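Local coordinates for protein transcriptional regulator, MarR family (Neisseria meningitidis serogroup B, PDB 3G3Z) that probably binds DNA as a dimeric transcription factor of the MarR family, through a winged helix-turn-helix domain in each subunit, at the interface of chains A and B. Numbering follows the deposited sequence. Chains: chain A/B, Transcriptional regulator, MarR family.

All three contacts belong to the two-fold interface that pairs chains A and B, so each recurs with the chains exchanged. Contact 1 and contact 3 lie side by side, the centres of their C-alpha atoms about 6 Å apart; they share A:Leu125 and B:Asp128 and join the last helices, 119-142 of A and 119-143 of B, around the axis. By the same measure contact 2 is about 20 Å from contact 1 and about 22 Å from contact 3; there the far end of the B helix meets helices 5-25 and 93-117 of A. Together they probably set how the two DNA-binding lobes are held.

Contact 1: the interface of chains A and B. Residues chain A 121, 124-125; chain B 124, 128.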
ATOM      1  N   ARG A 121      -7.218 -13.901 -15.329  1.00 15.09           N
ATOM      2  CA  ARG A 121      -7.346 -12.498 -14.949  1.00 17.57           C
ATOM      3  C   ARG A 121      -6.363 -12.098 -13.842  1.00 17.77           C
ATOM      4  O   ARG A 121      -5.890 -10.964 -13.807  1.00 15.35           O
ATOM      5  CB  ARG A 121      -8.770 -12.263 -14.493  1.00 16.45           C
ATOM      6  CG  ARG A 121      -9.202 -10.841 -14.316  1.00 19.70           C
ATOM      7  CD  ARG A 121     -10.557 -10.948 -13.673  1.00 24.13           C
ATOM      8  NE  ARG A 121     -11.323  -9.720 -13.650  1.00 27.47           N
ATOM      9  CZ  ARG A 121     -12.511  -9.619 -13.067  1.00 26.67           C
ATOM     10  NH1 ARG A 121     -13.056 -10.675 -12.459  1.00 20.97           N
ATOM     11  NH2 ARG A 121     -13.149  -8.463 -13.089  1.00 27.08           N
ATOM     12  N   ARG A 124      -3.116 -11.655 -15.460  1.00 18.84           N
ATOM     13  CA  ARG A 124      -3.134 -10.397 -16.200  1.00 18.46           C
ATOM     14  C   ARG A 124      -2.870  -9.226 -15.257  1.00 16.70           C
ATOM     15  O   ARG A 124      -2.091  -8.307 -15.577  1.00 14.88           O
ATOM     16  CB  ARG A 124      -4.449 -10.218 -16.949  1.00 16.04           C
ATOM     17  CG  ARG A 124      -4.535  -8.924 -17.699  1.00 10.67           C
ATOM     18  CD  ARG A 124      -5.757  -8.890 -18.549  1.00 15.73           C
ATOM     19  NE  ARG A 124      -6.964  -8.653 -17.767  1.00  9.94           N
ATOM     20  CZ  ARG A 124      -8.194  -8.836 -18.237  1.00 12.18           C
ATOM     21  NH1 ARG A 124      -8.385  -9.277 -19.471  1.00  7.89           N
ATOM     22  NH2 ARG A 124      -9.240  -8.589 -17.469  1.00 12.67           N
ATOM     23  N   LEU A 125      -3.505  -9.268 -14.089  1.00 14.33           N
ATOM     24  CA  LEU A 125      -3.293  -8.227 -13.093  1.00 14.86           C
ATOM     25  C   LEU A 125      -1.836  -8.196 -12.641  1.00 15.53           C
ATOM     26  O   LEU A 125      -1.242  -7.128 -12.541  1.00 16.75           O
ATOM     27  CB  LEU A 125      -4.235  -8.401 -11.899  1.00 16.56           C
ATOM     28  CG  LEU A 125      -4.107  -7.330 -10.803  1.00 18.37           C
ATOM     29  CD1 LEU A 125      -4.816  -6.032 -11.197  1.00 22.86           C
ATOM     30  CD2 LEU A 125      -4.648  -7.855  -9.503  1.00 14.26           C
TER
ATOM     31  N   ARG B 124      -9.660  -1.249 -18.012  1.00 31.95           N
ATOM     32  CA  ARG B 124      -9.895  -2.632 -17.611  1.00 31.86           C
ATOM     33  C   ARG B 124      -9.075  -3.023 -16.375  1.00 30.47           C
ATOM     34  O   ARG B 124      -9.591  -3.681 -15.467  1.00 31.34           O
ATOM     35  CB  ARG B 124      -9.568  -3.570 -18.773  1.00 34.88           C
ATOM     36  CG  ARG B 124      -9.987  -5.007 -18.547  1.00 40.10           C
ATOM     37  CD  ARG B 124     -11.500  -5.147 -18.640  1.00 49.51           C
ATOM     38  NE  ARG B 124     -11.941  -6.431 -18.104  1.00 57.10           N
ATOM     39  CZ  ARG B 124     -12.270  -6.644 -16.832  1.00 58.63           C
ATOM     40  NH1 ARG B 124     -12.219  -5.653 -15.946  1.00 58.30           N
ATOM     41  NH2 ARG B 124     -12.656  -7.855 -16.446  1.00 56.57           N
ATOM     42  N   ASP B 128     -10.475  -3.993 -12.871  1.00 23.14           N
ATOM     43  CA  ASP B 128      -9.971  -5.220 -12.239  1.00 25.05           C
ATOM     44  C   ASP B 128      -9.574  -4.981 -10.783  1.00 24.47           C
ATOM     45  O   ASP B 128      -9.957  -5.746  -9.888  1.00 20.91           O
ATOM     46  CB  ASP B 128      -8.772  -5.787 -13.012  1.00 25.80           C
ATOM     47  CG  ASP B 128      -9.186  -6.649 -14.206  1.00 32.28           C
ATOM     48  OD1 ASP B 128     -10.367  -7.061 -14.304  1.00 32.55           O
ATOM     49  OD2 ASP B 128      -8.310  -6.922 -15.054  1.00 35.54           O
TER
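B:Asp128 reaches across to two arginines of chain A, A:Arg121 and A:Arg124, one for each carboxylate oxygen. From B:Asp128 CB, which faces A:Leu125 CD1 at 4.4 Å, the side chain turns CG beside its own backbone N, anti to the carbonyl carbon (chi1 -83°), and CG points the carboxylate at both guanidinium groups, which approach from directions about a right angle apart. B:Asp128 OD1 accepts a hydrogen bond from A:Arg121 NE at 2.9 Å. The donor stands well above the carboxylate plane, although the oxygen lies in the guanidinium plane; A:Arg121 NH2 adds a weak second bond. B:Asp128 OD2 takes A:Arg124 NH2 at 3.1 Å through its syn lone pair, with guanidinium and carboxylate nearly coplanar (18° apart). A:Arg121 arrives fully stretched, whereas A:Arg124 bends at chi3 (76°) to turn its NH2 toward OD2. Within chain B, NH1 of the poorly ordered B:Arg124 also forms a salt bridge to B:Asp128 OD1 at 2.8 Å. A:Arg124 NH2 lies above one face of the B:Arg124 guanidinium, offset toward its rim. Three arginines around one carboxylate would be expected to stabilise its negative charge. The cluster lies between the last helices of the two chains, near their N-terminal ends and beside the dimer axis.

Contact 2: the interface of chains A and B. Residues chain A 19, 22-23, 26, 109; chain B 136, 139-140.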
ATOM      1  N   VAL A  19      -6.722  -2.812   2.169  1.00 18.91           N
ATOM      2  CA  VAL A  19      -7.674  -3.894   2.397  1.00 20.15           C
ATOM      3  C   VAL A  19      -6.942  -5.168   2.805  1.00 19.39           C
ATOM      4  O   VAL A  19      -7.437  -5.921   3.637  1.00 20.38           O
ATOM      5  CB  VAL A  19      -8.613  -4.112   1.164  1.00 19.41           C
ATOM      6  CG1 VAL A  19      -9.496  -5.326   1.349  1.00 20.13           C
ATOM      7  CG2 VAL A  19      -9.499  -2.874   0.952  1.00 17.69           C
ATOM      8  N   LYS A  22      -6.120  -4.621   6.318  1.00 18.35           N
ATOM      9  CA  LYS A  22      -7.335  -4.793   7.108  1.00 18.64           C
ATOM     10  C   LYS A  22      -7.586  -6.278   7.377  1.00 18.44           C
ATOM     11  O   LYS A  22      -7.878  -6.665   8.512  1.00 17.48           O
ATOM     12  CB  LYS A  22      -8.520  -4.166   6.386  1.00 20.74           C
ATOM     13  CG  LYS A  22      -9.828  -4.202   7.148  1.00 25.30           C
ATOM     14  CD  LYS A  22     -10.958  -3.666   6.276  1.00 29.55           C
ATOM     15  CE  LYS A  22     -10.988  -2.150   6.282  1.00 32.17           C
ATOM     16  NZ  LYS A  22     -11.929  -1.628   5.258  1.00 35.47           N
ATOM     17  N   TRP A  23      -7.448  -7.107   6.342  1.00 16.92           N
ATOM     18  CA  TRP A  23      -7.572  -8.551   6.519  1.00 18.41           C
ATOM     19  C   TRP A  23      -6.563  -9.069   7.553  1.00 16.61           C
ATOM     20  O   TRP A  23      -6.929  -9.821   8.453  1.00 18.82           O
ATOM     21  CB  TRP A  23      -7.411  -9.309   5.196  1.00 16.88           C
ATOM     22  CG  TRP A  23      -7.482 -10.761   5.422  1.00 15.17           C
ATOM     23  CD1 TRP A  23      -8.613 -11.520   5.536  1.00 15.52           C
ATOM     24  CD2 TRP A  23      -6.379 -11.652   5.636  1.00 15.07           C
ATOM     25  NE1 TRP A  23      -8.281 -12.829   5.777  1.00 14.28           N
ATOM     26  CE2 TRP A  23      -6.918 -12.936   5.852  1.00 14.75           C
ATOM     27  CE3 TRP A  23      -4.990 -11.488   5.664  1.00 12.95           C
ATOM     28  CZ2 TRP A  23      -6.112 -14.051   6.088  1.00 15.35           C
ATOM     29  CZ3 TRP A  23      -4.195 -12.593   5.896  1.00 11.25           C
ATOM     30  CH2 TRP A  23      -4.753 -13.853   6.104  1.00 11.28           C
ATOM     31  N   GLN A  26      -7.617  -8.390  10.989  1.00 19.84           N
ATOM     32  CA  GLN A  26      -8.708  -9.275  11.416  1.00 18.97           C
ATOM     33  C   GLN A  26      -8.215 -10.625  11.923  1.00 18.32           C
ATOM     34  O   GLN A  26      -9.010 -11.412  12.464  1.00 19.72           O
ATOM     35  CB  GLN A  26      -9.752  -9.470  10.300  1.00 17.83           C
ATOM     36  CG  GLN A  26     -10.511  -8.193   9.907  1.00 16.82           C
ATOM     37  CD  GLN A  26     -11.186  -7.510  11.091  1.00 21.12           C
ATOM     38  OE1 GLN A  26     -12.193  -7.989  11.617  1.00 22.37           O
ATOM     39  NE2 GLN A  26     -10.623  -6.393  11.522  1.00 17.55           N
ATOM     40  N   PHE A 109      -9.006 -17.191   2.771  1.00 20.03           N
ATOM     41  CA  PHE A 109      -9.171 -15.871   2.127  1.00 16.42           C
ATOM     42  C   PHE A 109      -8.760 -15.910   0.661  1.00 15.23           C
ATOM     43  O   PHE A 109      -9.455 -15.381  -0.204  1.00 16.53           O
ATOM     44  CB  PHE A 109      -8.349 -14.804   2.865  1.00 15.96           C
ATOM     45  CG  PHE A 109      -8.720 -13.379   2.509  1.00 15.99           C
ATOM     46  CD1 PHE A 109     -10.011 -12.905   2.721  1.00 16.48           C
ATOM     47  CD2 PHE A 109      -7.774 -12.510   2.008  1.00 18.15           C
ATOM     48  CE1 PHE A 109     -10.361 -11.604   2.415  1.00 17.84           C
ATOM     49  CE2 PHE A 109      -8.100 -11.179   1.704  1.00 20.27           C
ATOM     50  CZ  PHE A 109      -9.402 -10.727   1.904  1.00 22.10           C
TER
HETATM   51  N   MSE B 136     -12.544  -8.684  -1.838  1.00 21.27           N
HETATM   52  CA  MSE B 136     -11.786  -8.690  -0.601  1.00 21.21           C
HETATM   53  C   MSE B 136     -12.572  -8.052   0.543  1.00 21.56           C
HETATM   54  O   MSE B 136     -12.635  -8.622   1.632  1.00 21.62           O
HETATM   55  CB  MSE B 136     -10.431  -7.993  -0.793  1.00 20.15           C
HETATM   56  CG  MSE B 136      -9.436  -8.749  -1.681  1.00 18.82           C
HETATM   57 SE   MSE B 136      -7.803  -7.715  -2.098  1.00 24.73          SE
HETATM   58  CE  MSE B 136      -8.548  -5.934  -2.009  1.00 32.48           C
ATOM     59  N   THR B 139     -15.626 -10.343   1.472  1.00 22.98           N
ATOM     60  CA  THR B 139     -15.162 -11.530   2.204  1.00 25.61           C
ATOM     61  C   THR B 139     -14.789 -11.162   3.639  1.00 27.15           C
ATOM     62  O   THR B 139     -15.062 -11.919   4.578  1.00 30.64           O
ATOM     63  CB  THR B 139     -13.942 -12.200   1.489  1.00 26.73           C
ATOM     64  OG1 THR B 139     -14.230 -12.376   0.098  1.00 22.77           O
ATOM     65  CG2 THR B 139     -13.595 -13.555   2.101  1.00 24.86           C
ATOM     66  N   ILE B 140     -14.167  -9.996   3.800  1.00 27.08           N
ATOM     67  CA  ILE B 140     -13.845  -9.459   5.117  1.00 28.87           C
ATOM     68  C   ILE B 140     -15.121  -9.145   5.917  1.00 29.04           C
ATOM     69  O   ILE B 140     -15.206  -9.490   7.101  1.00 30.63           O
ATOM     70  CB  ILE B 140     -12.916  -8.215   5.016  1.00 29.80           C
ATOM     71  CG1 ILE B 140     -11.517  -8.626   4.536  1.00 31.21           C
ATOM     72  CG2 ILE B 140     -12.812  -7.487   6.352  1.00 30.89           C
ATOM     73  CD1 ILE B 140     -10.680  -7.471   4.011  1.00 25.41           C
TER
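B:Ile140, which hides 82 Å² against chain A, packs against A:Val19, A:Trp23 and A:Phe109. Among the aliphatic contacts, B:Ile140 CD1 lies 3.6 Å from A:Val19 CG1 and also touches A:Trp23 CB. With CG1 beside the backbone N (chi1 -69°) and the chain extended to CD1 (chi2 163°), the isoleucine pushes this methyl in toward helix 5-25, while CG2 faces the stems of A:Lys22 and A:Gln26 more loosely. The selenomethionine B:Met136 bends at chi3 (-29°), and its CE methyl comes within 3.5 Å of A:Val19 CG1; its CB packs on the same valine branch. The aromatic contacts centre on A:Phe109. A:Phe109 CD1 meets the B:Thr139 CG2 methyl at 3.7 Å, its CE1 touches B:Ile140 CG1 at 3.8 Å, and its CZ nears B:Met136 CB, so the ring presents one rim to three B side chains. B:Met136 O also lies at the ring edge, in its plane. Within chain A, A:Trp23 CD1 sits over the centre of one A:Phe109 face, the side from which B:Ile140 CG1 also reaches the rim, and would limit the ring's tilt. The patch places the C-terminal part of B helix 119-143 in a groove formed by A helices 5-25 and 93-117.

Contact 3: the interface of chains A and B. Residues chain A 9, 125, 128, 132; chain B 117, 121, 125, 128.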
ATOM      1  N   LEU A   9      -4.382   4.915 -10.813  1.00 19.03           N
ATOM      2  CA  LEU A   9      -3.549   3.812 -10.342  1.00 17.70           C
ATOM      3  C   LEU A   9      -3.229   3.961  -8.856  1.00 16.15           C
ATOM      4  O   LEU A   9      -3.395   3.017  -8.078  1.00 18.20           O
ATOM      5  CB  LEU A   9      -2.243   3.705 -11.161  1.00 17.59           C
ATOM      6  CG  LEU A   9      -1.306   2.566 -10.722  1.00 19.47           C
ATOM      7  CD1 LEU A   9      -1.869   1.216 -11.162  1.00 15.27           C
ATOM      8  CD2 LEU A   9       0.109   2.747 -11.243  1.00 25.70           C
ATOM      9  N   LEU A 125      -3.505  -9.268 -14.089  1.00 14.33           N
ATOM     10  CA  LEU A 125      -3.293  -8.227 -13.093  1.00 14.86           C
ATOM     11  C   LEU A 125      -1.836  -8.196 -12.641  1.00 15.53           C
ATOM     12  O   LEU A 125      -1.242  -7.128 -12.541  1.00 16.75           O
ATOM     13  CB  LEU A 125      -4.235  -8.401 -11.899  1.00 16.56           C
ATOM     14  CG  LEU A 125      -4.107  -7.330 -10.803  1.00 18.37           C
ATOM     15  CD1 LEU A 125      -4.816  -6.032 -11.197  1.00 22.86           C
ATOM     16  CD2 LEU A 125      -4.648  -7.855  -9.503  1.00 14.26           C
ATOM     17  N   ASP A 128       0.518  -6.782 -15.400  1.00 16.78           N
ATOM     18  CA  ASP A 128       0.326  -5.343 -15.538  1.00 18.43           C
ATOM     19  C   ASP A 128       0.959  -4.576 -14.373  1.00 18.22           C
ATOM     20  O   ASP A 128       1.562  -3.522 -14.577  1.00 20.67           O
ATOM     21  CB  ASP A 128      -1.152  -5.005 -15.673  1.00 16.35           C
ATOM     22  CG  ASP A 128      -1.709  -5.348 -17.045  1.00 22.02           C
ATOM     23  OD1 ASP A 128      -0.924  -5.632 -17.976  1.00 24.33           O
ATOM     24  OD2 ASP A 128      -2.948  -5.333 -17.195  1.00 21.31           O
ATOM     25  N   LEU A 132       4.101  -1.994 -14.653  1.00 21.02           N
ATOM     26  CA  LEU A 132       3.974  -0.640 -14.128  1.00 20.37           C
ATOM     27  C   LEU A 132       5.074  -0.347 -13.114  1.00 19.25           C
ATOM     28  O   LEU A 132       5.746   0.662 -13.228  1.00 19.48           O
ATOM     29  CB  LEU A 132       2.591  -0.412 -13.522  1.00 19.72           C
ATOM     30  CG  LEU A 132       1.481  -0.225 -14.559  1.00 20.94           C
ATOM     31  CD1 LEU A 132       0.114  -0.532 -13.952  1.00 22.93           C
ATOM     32  CD2 LEU A 132       1.511   1.169 -15.172  1.00 18.84           C
TER
ATOM     33  N   PHE B 117       0.643   0.896 -22.311  1.00 33.54           N
ATOM     34  CA  PHE B 117      -0.767   0.578 -22.116  1.00 34.59           C
ATOM     35  C   PHE B 117      -1.626   1.449 -23.028  1.00 35.62           C
ATOM     36  O   PHE B 117      -1.304   2.614 -23.267  1.00 37.58           O
ATOM     37  CB  PHE B 117      -1.180   0.856 -20.665  1.00 34.29           C
ATOM     38  CG  PHE B 117      -0.578  -0.082 -19.654  1.00 36.40           C
ATOM     39  CD1 PHE B 117       0.752   0.049 -19.259  1.00 35.10           C
ATOM     40  CD2 PHE B 117      -1.357  -1.080 -19.067  1.00 37.03           C
ATOM     41  CE1 PHE B 117       1.306  -0.820 -18.319  1.00 36.59           C
ATOM     42  CE2 PHE B 117      -0.813  -1.949 -18.122  1.00 38.77           C
ATOM     43  CZ  PHE B 117       0.526  -1.818 -17.750  1.00 35.98           C
ATOM     44  N   ARG B 121      -6.944  -0.883 -22.113  1.00 29.95           N
ATOM     45  CA  ARG B 121      -6.267  -1.759 -21.159  1.00 30.20           C
ATOM     46  C   ARG B 121      -6.269  -1.196 -19.755  1.00 29.10           C
ATOM     47  O   ARG B 121      -6.496  -1.928 -18.792  1.00 28.66           O
ATOM     48  CB  ARG B 121      -4.823  -2.018 -21.579  1.00 30.03           C
ATOM     49  CG  ARG B 121      -4.623  -3.311 -22.331  1.00 31.61           C
ATOM     50  CD  ARG B 121      -3.169  -3.474 -22.708  1.00 33.38           C
ATOM     51  NE  ARG B 121      -2.344  -3.929 -21.591  1.00 35.72           N
ATOM     52  CZ  ARG B 121      -1.015  -3.843 -21.557  1.00 35.64           C
ATOM     53  NH1 ARG B 121      -0.359  -3.299 -22.573  1.00 37.78           N
ATOM     54  NH2 ARG B 121      -0.341  -4.290 -20.508  1.00 28.85           N
ATOM     55  N   LEU B 125      -7.803  -2.632 -16.361  1.00 25.05           N
ATOM     56  CA  LEU B 125      -6.947  -2.793 -15.193  1.00 26.83           C
ATOM     57  C   LEU B 125      -7.545  -2.099 -13.954  1.00 26.42           C
ATOM     58  O   LEU B 125      -7.560  -2.660 -12.857  1.00 25.42           O
ATOM     59  CB  LEU B 125      -5.544  -2.247 -15.485  1.00 24.49           C
ATOM     60  CG  LEU B 125      -4.603  -2.122 -14.277  1.00 25.82           C
ATOM     61  CD1 LEU B 125      -4.081  -3.476 -13.844  1.00 28.61           C
ATOM     62  CD2 LEU B 125      -3.452  -1.166 -14.585  1.00 27.74           C
ATOM     63  N   ASP B 128     -10.475  -3.993 -12.871  1.00 23.14           N
ATOM     64  CA  ASP B 128      -9.971  -5.220 -12.239  1.00 25.05           C
ATOM     65  C   ASP B 128      -9.574  -4.981 -10.783  1.00 24.47           C
ATOM     66  O   ASP B 128      -9.957  -5.746  -9.888  1.00 20.91           O
ATOM     67  CB  ASP B 128      -8.772  -5.787 -13.012  1.00 25.80           C
ATOM     68  CG  ASP B 128      -9.186  -6.649 -14.206  1.00 32.28           C
ATOM     69  OD1 ASP B 128     -10.367  -7.061 -14.304  1.00 32.55           O
ATOM     70  OD2 ASP B 128      -8.310  -6.922 -15.054  1.00 35.54           O
TER
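Helix 119-142 of chain A meets helix 119-143 of chain B and the short loop just before it, within the helical dimerisation region characteristic of MarR-family regulators. B:Phe117, in that loop, holds its ring against A:Asp128 and A:Leu132. B:Phe117 CZ reaches A:Leu132 CG at 3.7 Å and its CE1 touches the CD2 methyl; farther round the rim, B:Phe117 CE2 lies 3.7 Å from A:Asp128 CG, with ring and carboxylate planes 66° apart. A:Asp128 CB is at the ring edge. The carboxylate oxygen A:Asp128 OD1 accepts a hydrogen bond from B:Arg121 NH2 at 2.9 Å, 153° at the hydrogen, and this pair is also a salt bridge. NH2 comes from above the carboxylate plane, but OD1 lies in the guanidinium plane. A bend at chi3 (79°) brings the B:Arg121 guanidinium over B:Phe117, whose CD2 lies 3.6 Å above its plane near the rim, so the ring may steady the arginine that binds the aspartate. Beside this clasp the leucines close the apolar part: A:Leu132 CD1 and B:Leu125 CD2 reach toward each other tip to tip, 3.7 Å apart. The other methyl, B:Leu125 CD1, touches both A:Asp128 CB and A:Leu125 CD1, the latter at 3.8 Å, where the two Leu125 side chains cross at about a right angle.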